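Putative alpha-L-fucosidase (Bacteroides thetaiotaomicron VPI-5482, PDB 3GZA) probably hydrolyses alpha-L-fucosidic bonds, as a glycoside hydrolase of family 29. Local coordinates at residues A[24-29]-A[323-328]; A[66-71]-A[315-320]; A[272-277]-A[331-336]. One frame throughout, in Å; residues are numbered along the deposited sequence.

All three contacts belong to the TIM-barrel part of the chain and lie on the same side of its centre. Contacts 1 and 2 are about 6 Å apart between centres, contacts 2 and 3 about 8 Å, and contacts 1 and 3 about 11 Å. Strand 312-317 lies between 22-26 and 264-273, parallel to both. Each contact uses one of them or the loop that follows. Contact 2 sets helix 61-69 on strand 312-317. Helix 327-344 serves contacts 1 and 3, and comes next in the chain after strand 312-317. Contact 2 is nested inside contact 1 along the chain; contact 3 crosses both. The last barrel strand and the helix after it are thus tied back to the first.

Contact 1: A[24-29]-A[323-328]; sequences AVFHYD and GLIPAG. With EDO (1,2-ethanediol), chain D.
Phe26 and Ile325 meet edge-on. The ethyl arm of Ile325 reaches the rim of the phenyl ring, with Phe26 CE2 3.8 Å from Ile325 CD1. Ile325 CG1 also lies in the ring plane, 4.0 Å from Phe26 CE2, and the two side chains cross at about a right angle. The first torsion of Ile325, -71°, sets CG1 beside the backbone N and anti to the carbonyl carbon, and this brings the ethyl arm toward the ring. Leu317 touches both side chains, and the ring of Trp64 meets that of Phe26 with planes about 20° apart.

The second point of contact is Tyr28. Its OH lies 3.5 Å from Gly323 CA, a packing contact. The hydroxyl is hydrogen-bonded to the carbonyl O of Asp320. Gly323 has a phi of 96°, and a side chain there would press on the preceding carbonyl O.

Between Phe26 and Tyr28 in the chain, His27 touches nothing of 323-328. Its NE2 shares a hydrogen bond of 2.7 Å with O1 of a 1,2-ethanediol, probably from the crystallisation liquor. The rings of Trp283, Phe284, Tyr128 and His82 meet the imidazole. A leucine in its place, without the ring nitrogens, would probably leave the diol O1 without this partner and the rings without an aromatic neighbour.

The site is the C-terminal end of barrel strand 22-26, where TIM-barrel enzymes keep their active sites. Its chemistry is divided: apolar packing sets Phe26 against Ile325, Tyr28 is held by its hydroxyl, and the neighbouring His27 offers a polar edge that can hold a small hydroxyl compound.

Contact 2: A[66-71]-A[315-320]; sequences QAAKAA and LGLTPD
Helix 61-69 passes over strand 312-317, with the CA atoms of Ala68 and Leu317 8.1 Å apart and no hydrogen bond between the segments. This is the helix-on-strand layer of a TIM barrel: the strand belongs to the barrel wall and the helix packs on its outside.

Two alanines pack on two leucines. Ala68 meets Leu317 through single methyl groups, CB of the alanine lying 4.0 Å from CD1 of the leucine. Leu317 CD1 also comes within 4.2 Å of Ala68 CA, and so rests against the helix backbone. The small alanines let the leucine ends come close to the helix. All four residues are buried.

Leu315 and Leu317 are two places apart on the strand, and both point toward the helix, as alternate residues of a strand do. Ala24 of the neighbouring strand 22-26 also touches Leu317. Leu333 of helix 327-344 touches both leucines and Ala71, so a second helix packs on the same residues. At the far end of the contact Ala71 CB lies 4.3 Å from Leu315 CD1.

Contact 3: A[272-277]-A[331-336]; sequences TPLRGA and QRLKEM
The first torsion of Leu274 is extended: CG lies opposite the backbone N, and this carries the side chain toward helix 327-344. Leu333 takes the other course: chi1 is -71°, CG stands beside the backbone N, and the isobutyl group reaches out to the approaching leucine. The two side chains cross at a slant. Leu274 CD2 lies 4.1 Å from Leu333 CG and 4.2 Å from Leu333 CD2. One methyl therefore touches both the branch point and one tip of the other leucine.

The second methyl of Leu274 meets a different residue. Its CD1 lies 4.3 Å from Arg332 CG, so the aliphatic part of the arginine does the packing. Leu274 carries about half of the surface buried here. No hydrogen bond joins the segments.

In the TIM barrel, Leu274 comes just after strand 264-273, and helix 327-344 packs on the outside of the wall. Leu317 of the adjacent strand and Leu299 of helix 296-304 both touch Leu274, and Leu299 also touches Arg332.

The charged end of Arg332 turns back to its own helix. Its NE bonds Glu335 OE1 at 2.8 Å in a salt bridge, with an N-H...O angle of 153°. The acceptor lies near the guanidinium plane, and NE meets the oxygen on its syn side. The other carboxylate oxygen, Glu335 OE2, takes a straighter bond of 3.0 Å from Gln331 NE2, at 168° and on its anti side. Both donors stand well out of the carboxylate plane. Glu335 is thus gripped from two directions, which would probably restrain its rotation. Arg332 NH1 is also bonded to the backbone O of Tyr294. Nearby, Arg275 forms a salt bridge with Asp329, close to the start of the same helix.

Contact 1: A[24-29]-A[323-328]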
loop_
_atom_site.group_PDB
_atom_site.type_symbol
_atom_site.label_atom_id
_atom_site.label_comp_id
_atom_site.label_asym_id
_atom_site.label_seq_id
_atom_site.Cartn_x
_atom_site.Cartn_y
_atom_site.Cartn_z
ATOM N N ALA A 24 -20.781 3.031 -21.623
ATOM C CA ALA A 24 -20.537 3.939 -20.521
ATOM C C ALA A 24 -19.269 3.568 -19.772
ATOM O O ALA A 24 -18.922 2.385 -19.644
ATOM C CB ALA A 24 -21.716 3.917 -19.531
ATOM N N VAL A 25 -18.582 4.577 -19.261
ATOM C CA VAL A 25 -17.442 4.379 -18.350
ATOM C C VAL A 25 -17.846 5.087 -17.005
ATOM O O VAL A 25 -18.361 6.213 -16.969
ATOM C CB VAL A 25 -16.083 4.873 -18.891
ATOM C CG1 VAL A 25 -16.104 6.389 -19.140
ATOM C CG2 VAL A 25 -14.944 4.433 -17.932
ATOM N N PHE A 26 -17.635 4.386 -15.895
ATOM C CA PHE A 26 -17.922 4.846 -14.565
ATOM C C PHE A 26 -16.606 5.072 -13.842
ATOM O O PHE A 26 -15.861 4.101 -13.663
ATOM C CB PHE A 26 -18.744 3.800 -13.773
ATOM C CG PHE A 26 -20.114 3.521 -14.341
ATOM C CD1 PHE A 26 -20.264 2.629 -15.407
ATOM C CD2 PHE A 26 -21.213 4.200 -13.878
ATOM C CE1 PHE A 26 -21.555 2.410 -15.934
ATOM C CE2 PHE A 26 -22.451 3.941 -14.374
ATOM C CZ PHE A 26 -22.617 3.045 -15.425
ATOM N N HIS A 27 -16.294 6.328 -13.530
ATOM C CA HIS A 27 -15.116 6.693 -12.761
ATOM C C HIS A 27 -15.467 6.767 -11.275
ATOM O O HIS A 27 -16.450 7.407 -10.898
ATOM C CB HIS A 27 -14.541 8.034 -13.220
ATOM C CG HIS A 27 -13.834 7.982 -14.539
ATOM N ND1 HIS A 27 -14.489 7.892 -15.756
ATOM C CD2 HIS A 27 -12.521 8.011 -14.821
ATOM C CE1 HIS A 27 -13.586 7.868 -16.727
ATOM N NE2 HIS A 27 -12.383 7.946 -16.184
ATOM N N TYR A 28 -14.674 6.104 -10.426
ATOM C CA TYR A 28 -14.904 6.086 -9.002
ATOM C C TYR A 28 -13.551 5.851 -8.335
ATOM O O TYR A 28 -12.817 4.951 -8.755
ATOM C CB TYR A 28 -15.904 4.977 -8.697
ATOM C CG TYR A 28 -16.831 5.155 -7.515
ATOM C CD1 TYR A 28 -17.542 6.320 -7.391
ATOM C CD2 TYR A 28 -17.036 4.131 -6.621
ATOM C CE1 TYR A 28 -18.461 6.473 -6.378
ATOM C CE2 TYR A 28 -17.934 4.274 -5.593
ATOM C CZ TYR A 28 -18.663 5.419 -5.516
ATOM O OH TYR A 28 -19.615 5.586 -4.544
ATOM N N ASP A 29 -13.199 6.688 -7.397
ATOM C CA ASP A 29 -11.961 6.578 -6.653
ATOM C C ASP A 29 -12.163 7.319 -5.343
ATOM O O ASP A 29 -13.214 7.919 -5.112
ATOM C CB ASP A 29 -10.792 7.110 -7.515
ATOM C CG ASP A 29 -9.402 6.630 -7.068
ATOM O OD1 ASP A 29 -9.225 6.189 -5.879
ATOM O OD2 ASP A 29 -8.479 6.729 -7.925
ATOM N N GLY A 323 -23.101 5.931 -3.514
ATOM C CA GLY A 323 -22.956 4.738 -4.341
ATOM C C GLY A 323 -24.007 4.574 -5.407
ATOM O O GLY A 323 -24.276 3.455 -5.842
ATOM N N LEU A 324 -24.599 5.686 -5.837
ATOM C CA LEU A 324 -25.624 5.657 -6.861
ATOM C C LEU A 324 -25.356 6.689 -7.972
ATOM O O LEU A 324 -24.745 7.731 -7.717
ATOM C CB LEU A 324 -26.961 6.001 -6.229
ATOM C CG LEU A 324 -27.495 5.010 -5.223
ATOM C CD1 LEU A 324 -28.671 5.613 -4.486
ATOM C CD2 LEU A 324 -27.876 3.708 -5.890
ATOM N N ILE A 325 -25.873 6.414 -9.176
ATOM C CA ILE A 325 -25.904 7.434 -10.224
ATOM C C ILE A 325 -27.009 8.431 -9.802
ATOM O O ILE A 325 -28.165 8.032 -9.522
ATOM C CB ILE A 325 -26.150 6.817 -11.637
ATOM C CG1 ILE A 325 -24.910 6.051 -12.108
ATOM C CG2 ILE A 325 -26.647 7.880 -12.608
ATOM C CD1 ILE A 325 -23.716 6.955 -12.440
ATOM N N PRO A 326 -26.674 9.740 -9.743
ATOM C CA PRO A 326 -27.674 10.726 -9.310
ATOM C C PRO A 326 -28.957 10.710 -10.126
ATOM O O PRO A 326 -28.925 10.432 -11.315
ATOM C CB PRO A 326 -26.926 12.076 -9.427
ATOM C CG PRO A 326 -25.502 11.690 -9.223
ATOM C CD PRO A 326 -25.336 10.360 -9.913
ATOM N N ALA A 327 -30.084 10.998 -9.482
ATOM C CA ALA A 327 -31.374 10.926 -10.135
ATOM C C ALA A 327 -31.467 11.733 -11.416
ATOM O O ALA A 327 -32.080 11.308 -12.400
ATOM C CB ALA A 327 -32.457 11.405 -9.130
ATOM N N GLY A 328 -30.938 12.955 -11.389
ATOM C CA GLY A 328 -30.992 13.808 -12.560
ATOM C C GLY A 328 -30.234 13.255 -13.757
ATOM O O GLY A 328 -30.698 13.334 -14.885
HETATM C C1 EDO D . -11.081 9.678 -18.586
HETATM O O1 EDO D . -10.359 8.673 -17.865
HETATM C C2 EDO D . -11.396 9.053 -19.908
HETATM O O2 EDO D . -10.195 8.990 -20.652
#

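Contact 2: A[66-71]-A[315-320]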
loop_
_atom_site.group_PDB
_atom_site.type_symbol
_atom_site.label_atom_id
_atom_site.label_comp_id
_atom_site.label_asym_id
_atom_site.label_seq_id
_atom_site.Cartn_x
_atom_site.Cartn_y
_atom_site.Cartn_z
ATOM N N GLN A 66 -28.516 -0.043 -14.958
ATOM C CA GLN A 66 -29.804 0.285 -15.533
ATOM C C GLN A 66 -29.840 1.696 -16.045
ATOM O O GLN A 66 -30.484 1.975 -17.041
ATOM C CB GLN A 66 -30.910 0.134 -14.487
ATOM C CG GLN A 66 -31.203 -1.316 -14.167
ATOM C CD GLN A 66 -32.176 -1.469 -13.037
ATOM O OE1 GLN A 66 -31.862 -1.186 -11.862
ATOM N NE2 GLN A 66 -33.361 -1.920 -13.375
ATOM N N ALA A 67 -29.158 2.598 -15.352
ATOM C CA ALA A 67 -29.141 3.997 -15.769
ATOM C C ALA A 67 -28.469 4.128 -17.142
ATOM O O ALA A 67 -28.988 4.787 -18.027
ATOM C CB ALA A 67 -28.413 4.882 -14.760
ATOM N N ALA A 68 -27.356 3.430 -17.335
ATOM C CA ALA A 68 -26.600 3.448 -18.619
ATOM C C ALA A 68 -27.414 2.764 -19.733
ATOM O O ALA A 68 -27.470 3.196 -20.888
ATOM C CB ALA A 68 -25.293 2.755 -18.404
ATOM N N LYS A 69 -28.037 1.650 -19.385
ATOM C CA LYS A 69 -28.813 0.923 -20.334
ATOM C C LYS A 69 -29.920 1.774 -20.909
ATOM O O LYS A 69 -30.222 1.687 -22.094
ATOM C CB LYS A 69 -29.397 -0.348 -19.691
ATOM C CG LYS A 69 -30.267 -1.165 -20.610
ATOM C CD LYS A 69 -30.644 -2.498 -19.976
ATOM C CE LYS A 69 -31.412 -3.387 -20.951
ATOM N NZ LYS A 69 -31.885 -4.648 -20.328
ATOM N N ALA A 70 -30.501 2.627 -20.072
ATOM C CA ALA A 70 -31.624 3.476 -20.525
ATOM C C ALA A 70 -31.234 4.467 -21.614
ATOM O O ALA A 70 -32.105 5.006 -22.302
ATOM C CB ALA A 70 -32.260 4.211 -19.346
ATOM N N ALA A 71 -29.936 4.747 -21.726
ATOM C CA ALA A 71 -29.434 5.658 -22.765
ATOM C C ALA A 71 -29.170 4.970 -24.087
ATOM O O ALA A 71 -29.026 5.627 -25.105
ATOM C CB ALA A 71 -28.180 6.384 -22.254
ATOM N N LEU A 315 -20.021 7.316 -22.866
ATOM C CA LEU A 315 -20.417 8.335 -21.940
ATOM C C LEU A 315 -19.784 8.151 -20.566
ATOM O O LEU A 315 -19.848 7.046 -20.005
ATOM C CB LEU A 315 -21.951 8.316 -21.779
ATOM C CG LEU A 315 -22.837 8.578 -23.005
ATOM C CD1 LEU A 315 -24.308 8.312 -22.656
ATOM C CD2 LEU A 315 -22.637 10.005 -23.534
ATOM N N GLY A 316 -19.247 9.225 -19.999
ATOM C CA GLY A 316 -18.679 9.183 -18.645
ATOM C C GLY A 316 -19.704 9.503 -17.594
ATOM O O GLY A 316 -20.231 10.659 -17.481
ATOM N N LEU A 317 -19.998 8.474 -16.822
ATOM C CA LEU A 317 -20.997 8.574 -15.768
ATOM C C LEU A 317 -20.324 8.579 -14.397
ATOM O O LEU A 317 -19.259 8.005 -14.190
ATOM C CB LEU A 317 -21.987 7.423 -15.898
ATOM C CG LEU A 317 -22.666 7.298 -17.265
ATOM C CD1 LEU A 317 -23.745 6.201 -17.240
ATOM C CD2 LEU A 317 -23.192 8.677 -17.814
ATOM N N THR A 318 -21.026 9.169 -13.434
ATOM C CA THR A 318 -20.402 9.509 -12.123
ATOM C C THR A 318 -21.203 9.067 -10.905
ATOM O O THR A 318 -22.066 9.848 -10.390
ATOM C CB THR A 318 -20.167 11.017 -12.035
ATOM O OG1 THR A 318 -21.394 11.751 -12.106
ATOM C CG2 THR A 318 -19.279 11.498 -13.166
ATOM N N PRO A 319 -20.902 7.866 -10.396
ATOM C CA PRO A 319 -21.602 7.478 -9.135
ATOM C C PRO A 319 -21.174 8.432 -8.025
ATOM O O PRO A 319 -20.050 8.899 -7.972
ATOM C CB PRO A 319 -21.119 6.070 -8.891
ATOM C CG PRO A 319 -20.635 5.591 -10.248
ATOM C CD PRO A 319 -20.079 6.772 -10.907
ATOM N N ASP A 320 -22.117 8.695 -7.152
ATOM C CA ASP A 320 -21.965 9.683 -6.073
ATOM C C ASP A 320 -21.474 9.056 -4.770
ATOM O O ASP A 320 -21.225 7.854 -4.699
ATOM C CB ASP A 320 -23.269 10.493 -5.950
ATOM C CG ASP A 320 -24.449 9.738 -5.305
ATOM O OD1 ASP A 320 -24.247 8.679 -4.659
ATOM O OD2 ASP A 320 -25.596 10.173 -5.529
#

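Contact 3: A[272-277]-A[331-336]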
loop_
_atom_site.group_PDB
_atom_site.type_symbol
_atom_site.label_atom_id
_atom_site.label_comp_id
_atom_site.label_asym_id
_atom_site.label_seq_id
_atom_site.Cartn_x
_atom_site.Cartn_y
_atom_site.Cartn_z
ATOM N N THR A 272 -17.152 11.406 -23.882
ATOM C CA THR A 272 -17.439 12.659 -23.206
ATOM C C THR A 272 -18.020 12.368 -21.841
ATOM O O THR A 272 -18.729 11.419 -21.658
ATOM C CB THR A 272 -18.466 13.521 -23.979
ATOM O OG1 THR A 272 -18.736 14.755 -23.271
ATOM C CG2 THR A 272 -19.811 12.786 -24.227
ATOM N N PRO A 273 -17.673 13.209 -20.881
ATOM C CA PRO A 273 -18.416 13.113 -19.627
ATOM C C PRO A 273 -19.865 13.535 -19.899
ATOM O O PRO A 273 -20.110 14.354 -20.788
ATOM C CB PRO A 273 -17.785 14.186 -18.744
ATOM C CG PRO A 273 -16.895 14.928 -19.521
ATOM C CD PRO A 273 -16.657 14.283 -20.853
ATOM N N LEU A 274 -20.816 12.951 -19.165
ATOM C CA LEU A 274 -22.185 13.465 -19.197
ATOM C C LEU A 274 -22.242 14.872 -18.581
ATOM O O LEU A 274 -22.981 15.733 -19.053
ATOM C CB LEU A 274 -23.103 12.515 -18.444
ATOM C CG LEU A 274 -24.546 12.955 -18.294
ATOM C CD1 LEU A 274 -25.246 13.182 -19.680
ATOM C CD2 LEU A 274 -25.344 11.946 -17.410
ATOM N N ARG A 275 -21.445 15.089 -17.535
ATOM C CA ARG A 275 -21.395 16.335 -16.817
ATOM C C ARG A 275 -20.397 17.285 -17.479
ATOM O O ARG A 275 -19.296 17.595 -16.951
ATOM C CB ARG A 275 -21.054 16.086 -15.375
ATOM C CG ARG A 275 -22.212 15.419 -14.636
ATOM C CD ARG A 275 -21.887 15.040 -13.196
ATOM N NE ARG A 275 -23.134 14.706 -12.493
ATOM C CZ ARG A 275 -23.396 14.956 -11.210
ATOM N NH1 ARG A 275 -22.476 15.461 -10.399
ATOM N NH2 ARG A 275 -24.604 14.686 -10.721
ATOM N N GLY A 276 -20.810 17.763 -18.652
ATOM C CA GLY A 276 -19.963 18.622 -19.477
ATOM C C GLY A 276 -20.548 19.967 -19.846
ATOM O O GLY A 276 -19.999 20.656 -20.691
ATOM N N ALA A 277 -21.656 20.381 -19.233
ATOM C CA ALA A 277 -22.281 21.638 -19.507
ATOM C C ALA A 277 -21.792 22.756 -18.581
ATOM O O ALA A 277 -21.124 22.504 -17.595
ATOM C CB ALA A 277 -23.854 21.501 -19.362
ATOM N N GLN A 331 -32.186 10.344 -15.190
ATOM C CA GLN A 331 -33.336 10.798 -15.966
ATOM C C GLN A 331 -32.861 11.275 -17.335
ATOM O O GLN A 331 -33.492 10.989 -18.318
ATOM C CB GLN A 331 -34.107 11.867 -15.219
ATOM C CG GLN A 331 -35.214 12.542 -15.980
ATOM C CD GLN A 331 -36.293 11.578 -16.476
ATOM O OE1 GLN A 331 -36.557 10.527 -15.869
ATOM N NE2 GLN A 331 -36.933 11.948 -17.577
ATOM N N ARG A 332 -31.781 12.046 -17.381
ATOM C CA ARG A 332 -31.257 12.559 -18.661
ATOM C C ARG A 332 -30.837 11.432 -19.596
ATOM O O ARG A 332 -31.010 11.514 -20.810
ATOM C CB ARG A 332 -30.057 13.486 -18.432
ATOM C CG ARG A 332 -29.474 14.121 -19.673
ATOM C CD ARG A 332 -30.521 14.935 -20.503
ATOM N NE ARG A 332 -31.488 15.729 -19.720
ATOM C CZ ARG A 332 -31.225 16.896 -19.136
ATOM N NH1 ARG A 332 -30.010 17.424 -19.174
ATOM N NH2 ARG A 332 -32.149 17.501 -18.433
ATOM N N LEU A 333 -30.202 10.421 -19.027
ATOM C CA LEU A 333 -29.831 9.228 -19.755
ATOM C C LEU A 333 -31.053 8.548 -20.360
ATOM O O LEU A 333 -31.017 8.153 -21.529
ATOM C CB LEU A 333 -29.052 8.273 -18.854
ATOM C CG LEU A 333 -27.638 8.732 -18.500
ATOM C CD1 LEU A 333 -27.051 7.934 -17.316
ATOM C CD2 LEU A 333 -26.648 8.707 -19.705
ATOM N N LYS A 334 -32.113 8.411 -19.577
ATOM C CA LYS A 334 -33.341 7.805 -20.085
ATOM C C LYS A 334 -33.885 8.646 -21.229
ATOM O O LYS A 334 -34.320 8.125 -22.277
ATOM C CB LYS A 334 -34.364 7.672 -18.969
ATOM C CG LYS A 334 -35.706 7.138 -19.467
ATOM C CD LYS A 334 -36.699 7.220 -18.344
ATOM C CE LYS A 334 -38.035 6.613 -18.699
ATOM N NZ LYS A 334 -38.767 7.437 -19.680
ATOM N N GLU A 335 -33.898 9.966 -21.038
ATOM C CA GLU A 335 -34.372 10.859 -22.084
ATOM C C GLU A 335 -33.571 10.665 -23.402
ATOM O O GLU A 335 -34.152 10.723 -24.495
ATOM C CB GLU A 335 -34.302 12.315 -21.633
ATOM C CG GLU A 335 -35.274 12.691 -20.516
ATOM C CD GLU A 335 -35.018 14.024 -19.891
ATOM O OE1 GLU A 335 -34.064 14.718 -20.300
ATOM O OE2 GLU A 335 -35.795 14.374 -18.949
HETATM N N MSE A 336 -32.256 10.478 -23.295
HETATM C CA MSE A 336 -31.385 10.257 -24.472
HETATM C C MSE A 336 -31.769 8.980 -25.224
HETATM O O MSE A 336 -31.976 8.994 -26.427
HETATM C CB MSE A 336 -29.940 10.197 -24.053
HETATM C CG MSE A 336 -29.008 10.125 -25.213
HETATM SE SE MSE A 336 -27.190 10.038 -24.692
HETATM C CE MSE A 336 -26.342 10.147 -26.373
#